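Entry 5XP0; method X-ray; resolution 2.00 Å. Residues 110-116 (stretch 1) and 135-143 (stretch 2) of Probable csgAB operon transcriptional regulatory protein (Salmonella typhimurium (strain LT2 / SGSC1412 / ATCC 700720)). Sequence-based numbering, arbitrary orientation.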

# COMPACT_ATOMS: atom_id res chain seq x y z
N HIS B 110 9.51 -14.07 -17.34
CA HIS B 110 10.64 -13.40 -16.66
C HIS B 110 10.57 -13.51 -15.13
O HIS B 110 10.98 -12.61 -14.40
CB HIS B 110 10.73 -11.93 -17.07
CG HIS B 110 10.64 -11.74 -18.55
ND1 HIS B 110 9.58 -11.10 -19.16
CD2 HIS B 110 11.46 -12.15 -19.54
CE1 HIS B 110 9.76 -11.11 -20.47
NE2 HIS B 110 10.89 -11.75 -20.73
N ILE B 111 10.10 -14.63 -14.62
CA ILE B 111 9.84 -14.68 -13.19
C ILE B 111 11.18 -14.82 -12.46
O ILE B 111 12.00 -15.69 -12.77
CB ILE B 111 8.85 -15.80 -12.86
CG1 ILE B 111 8.54 -15.81 -11.35
CG2 ILE B 111 9.35 -17.15 -13.37
CD1 ILE B 111 7.66 -14.66 -10.92
N ASN B 112 11.42 -13.91 -11.52
CA ASN B 112 12.67 -13.85 -10.77
C ASN B 112 12.51 -13.93 -9.26
O ASN B 112 13.52 -13.98 -8.56
CB ASN B 112 13.41 -12.55 -11.09
CG ASN B 112 14.28 -12.67 -12.31
OD1 ASN B 112 15.48 -12.76 -12.20
ND2 ASN B 112 13.67 -12.65 -13.49
N GLY B 113 11.30 -13.94 -8.72
CA GLY B 113 11.18 -14.08 -7.29
C GLY B 113 9.73 -13.98 -6.89
O GLY B 113 8.87 -13.57 -7.67
N VAL B 114 9.48 -14.39 -5.65
CA VAL B 114 8.16 -14.40 -5.06
C VAL B 114 8.30 -13.92 -3.63
O VAL B 114 9.03 -14.53 -2.84
CB VAL B 114 7.52 -15.79 -5.09
CG1 VAL B 114 6.19 -15.70 -4.40
CG2 VAL B 114 7.41 -16.31 -6.52
N PHE B 115 7.63 -12.84 -3.30
CA PHE B 115 7.58 -12.35 -1.93
C PHE B 115 6.23 -12.71 -1.32
O PHE B 115 5.19 -12.41 -1.90
CB PHE B 115 7.76 -10.83 -1.92
CG PHE B 115 9.11 -10.40 -2.35
CD1 PHE B 115 10.20 -10.70 -1.57
CD2 PHE B 115 9.30 -9.70 -3.53
CE1 PHE B 115 11.47 -10.34 -1.97
CE2 PHE B 115 10.54 -9.31 -3.92
CZ PHE B 115 11.65 -9.63 -3.13
N TYR B 116 6.25 -13.35 -0.16
CA TYR B 116 5.01 -13.67 0.56
C TYR B 116 4.73 -12.74 1.74
O TYR B 116 3.56 -12.55 2.12
CB TYR B 116 5.08 -15.12 1.09
CG TYR B 116 5.19 -16.15 0.05
CD1 TYR B 116 4.06 -16.62 -0.60
CD2 TYR B 116 6.43 -16.69 -0.29
CE1 TYR B 116 4.15 -17.58 -1.56
CE2 TYR B 116 6.53 -17.65 -1.25
CZ TYR B 116 5.39 -18.09 -1.88
OH TYR B 116 5.51 -19.05 -2.83
N GLU B 135 20.69 -12.42 -8.57
CA GLU B 135 20.10 -13.58 -7.91
C GLU B 135 18.58 -13.59 -8.01
O GLU B 135 17.93 -12.54 -8.00
CB GLU B 135 20.50 -13.58 -6.44
CG GLU B 135 22.01 -13.47 -6.24
CD GLU B 135 22.43 -13.51 -4.78
OE1 GLU B 135 21.57 -13.74 -3.90
OE2 GLU B 135 23.62 -13.30 -4.51
N CYS B 136 18.00 -14.78 -7.97
CA CYS B 136 16.56 -14.85 -7.84
C CYS B 136 16.19 -14.97 -6.36
O CYS B 136 17.04 -15.20 -5.51
CB CYS B 136 16.00 -16.02 -8.65
SG CYS B 136 16.15 -15.83 -10.46
N TYR B 137 14.92 -14.77 -6.07
CA TYR B 137 14.40 -14.86 -4.71
C TYR B 137 13.30 -15.91 -4.67
O TYR B 137 12.11 -15.59 -4.77
CB TYR B 137 13.85 -13.49 -4.22
CG TYR B 137 13.61 -13.49 -2.72
CD1 TYR B 137 14.67 -13.43 -1.83
CD2 TYR B 137 12.33 -13.57 -2.21
CE1 TYR B 137 14.46 -13.45 -0.45
CE2 TYR B 137 12.11 -13.58 -0.84
CZ TYR B 137 13.18 -13.51 0.03
OH TYR B 137 12.95 -13.51 1.38
N PHE B 138 13.71 -17.16 -4.51
CA PHE B 138 12.83 -18.30 -4.45
C PHE B 138 13.26 -19.17 -3.28
O PHE B 138 14.44 -19.27 -2.96
CB PHE B 138 12.89 -19.16 -5.72
CG PHE B 138 12.49 -18.45 -6.96
CD1 PHE B 138 11.17 -18.02 -7.14
CD2 PHE B 138 13.40 -18.25 -7.99
CE1 PHE B 138 10.80 -17.39 -8.31
CE2 PHE B 138 13.04 -17.61 -9.15
CZ PHE B 138 11.74 -17.20 -9.33
N SER B 139 12.29 -19.83 -2.66
CA SER B 139 12.68 -20.88 -1.73
C SER B 139 13.48 -21.95 -2.47
O SER B 139 13.43 -22.08 -3.69
CB SER B 139 11.46 -21.49 -1.06
OG SER B 139 10.63 -22.12 -2.01
N GLN B 140 14.23 -22.73 -1.70
CA GLN B 140 14.97 -23.83 -2.31
C GLN B 140 14.02 -24.75 -3.06
O GLN B 140 14.31 -25.20 -4.17
CB GLN B 140 15.78 -24.59 -1.26
CG GLN B 140 17.03 -23.88 -0.78
CD GLN B 140 18.12 -23.87 -1.83
OE1 GLN B 140 18.25 -24.81 -2.61
NE2 GLN B 140 18.92 -22.80 -1.85
N LYS B 141 12.84 -25.01 -2.50
CA LYS B 141 11.95 -25.96 -3.16
C LYS B 141 11.36 -25.36 -4.44
O LYS B 141 11.24 -26.06 -5.46
CB LYS B 141 10.85 -26.38 -2.18
CG LYS B 141 10.14 -27.67 -2.55
CD LYS B 141 9.02 -28.01 -1.55
CE LYS B 141 7.70 -27.31 -1.86
NZ LYS B 141 7.44 -26.13 -0.99
N LEU B 142 11.05 -24.06 -4.44
CA LEU B 142 10.48 -23.48 -5.65
C LEU B 142 11.55 -23.34 -6.74
O LEU B 142 11.27 -23.65 -7.91
CB LEU B 142 9.82 -22.14 -5.33
CG LEU B 142 9.26 -21.37 -6.52
CD1 LEU B 142 8.36 -22.26 -7.35
CD2 LEU B 142 8.53 -20.14 -5.99
N ALA B 143 12.77 -22.91 -6.37
CA ALA B 143 13.86 -22.87 -7.34
C ALA B 143 14.07 -24.22 -7.98
O ALA B 143 14.32 -24.31 -9.19
CB ALA B 143 15.18 -22.41 -6.70
O HOH W 1 7.55 -20.83 -1.96

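The most unusual feature of this contact is a glycine that pairs with the backbone of Tyr 137 at a single beta bridge and lies over the ring face of Phe 138. Gly 113 and Tyr 137 bring their CA atoms to 4.2 Å, and Gly 113 CA also lies over one face of the Phe 138 ring, 4.0 Å from the ring centroid and 30° off the normal, a CH-pi geometry. The absence of a side chain suits this position: a CB built with ideal geometry on Gly 113 would fall 3.0 Å from Tyr 137 CB, a tight approach.

Two backbone hydrogen bonds define the bridge. Tyr 137 N donates to Asn 112 O at 3.0 Å with an N-H...O angle of 163°, and Val 114 N donates to Tyr 137 O at 3.0 Å and 155°. Tyr 137 thus uses both its amide and its carbonyl, while Gly 113 CA adds a CA-H...O contact to Tyr 137 O at 3.1 Å.

Side chains extend the contact. The CA-to-CB bond of Tyr 137 points toward stretch 1, and the residue has the largest covered area, 82 Å² within a summed burial of 413 Å². Its ring and that of Phe 115 are near parallel, with planes at 30° and centroids 4.8 Å apart, but slid so that they barely overlap; Phe 115 CE1 reaches Tyr 137 CD2 at 3.4 Å. Phe 138 starts sideways, yet its ring end comes nearer, placing CZ 4.0 Å from Ile 111 CG1 and CE1 4.0 Å from Val 114 CG2. That same Val 114 CG2 meets Leu 142 CD2 at 4.0 Å, so the buried valine links loop and helix through apolar packing.

Two side-chain hydrogen bonds within the stretches brace the partners. The CA-to-CB bond of Asn 112 points away from stretch 2, and its ND2 donates to His 110 O at 2.8 Å. Ser 139 caps the helix, its OG accepting from Leu 142 N at 3.1 Å. Across the stretches, a water lies 2.8 Å from Tyr 116 OH and 3.3 Å from Ser 139 OG, the second bond weak.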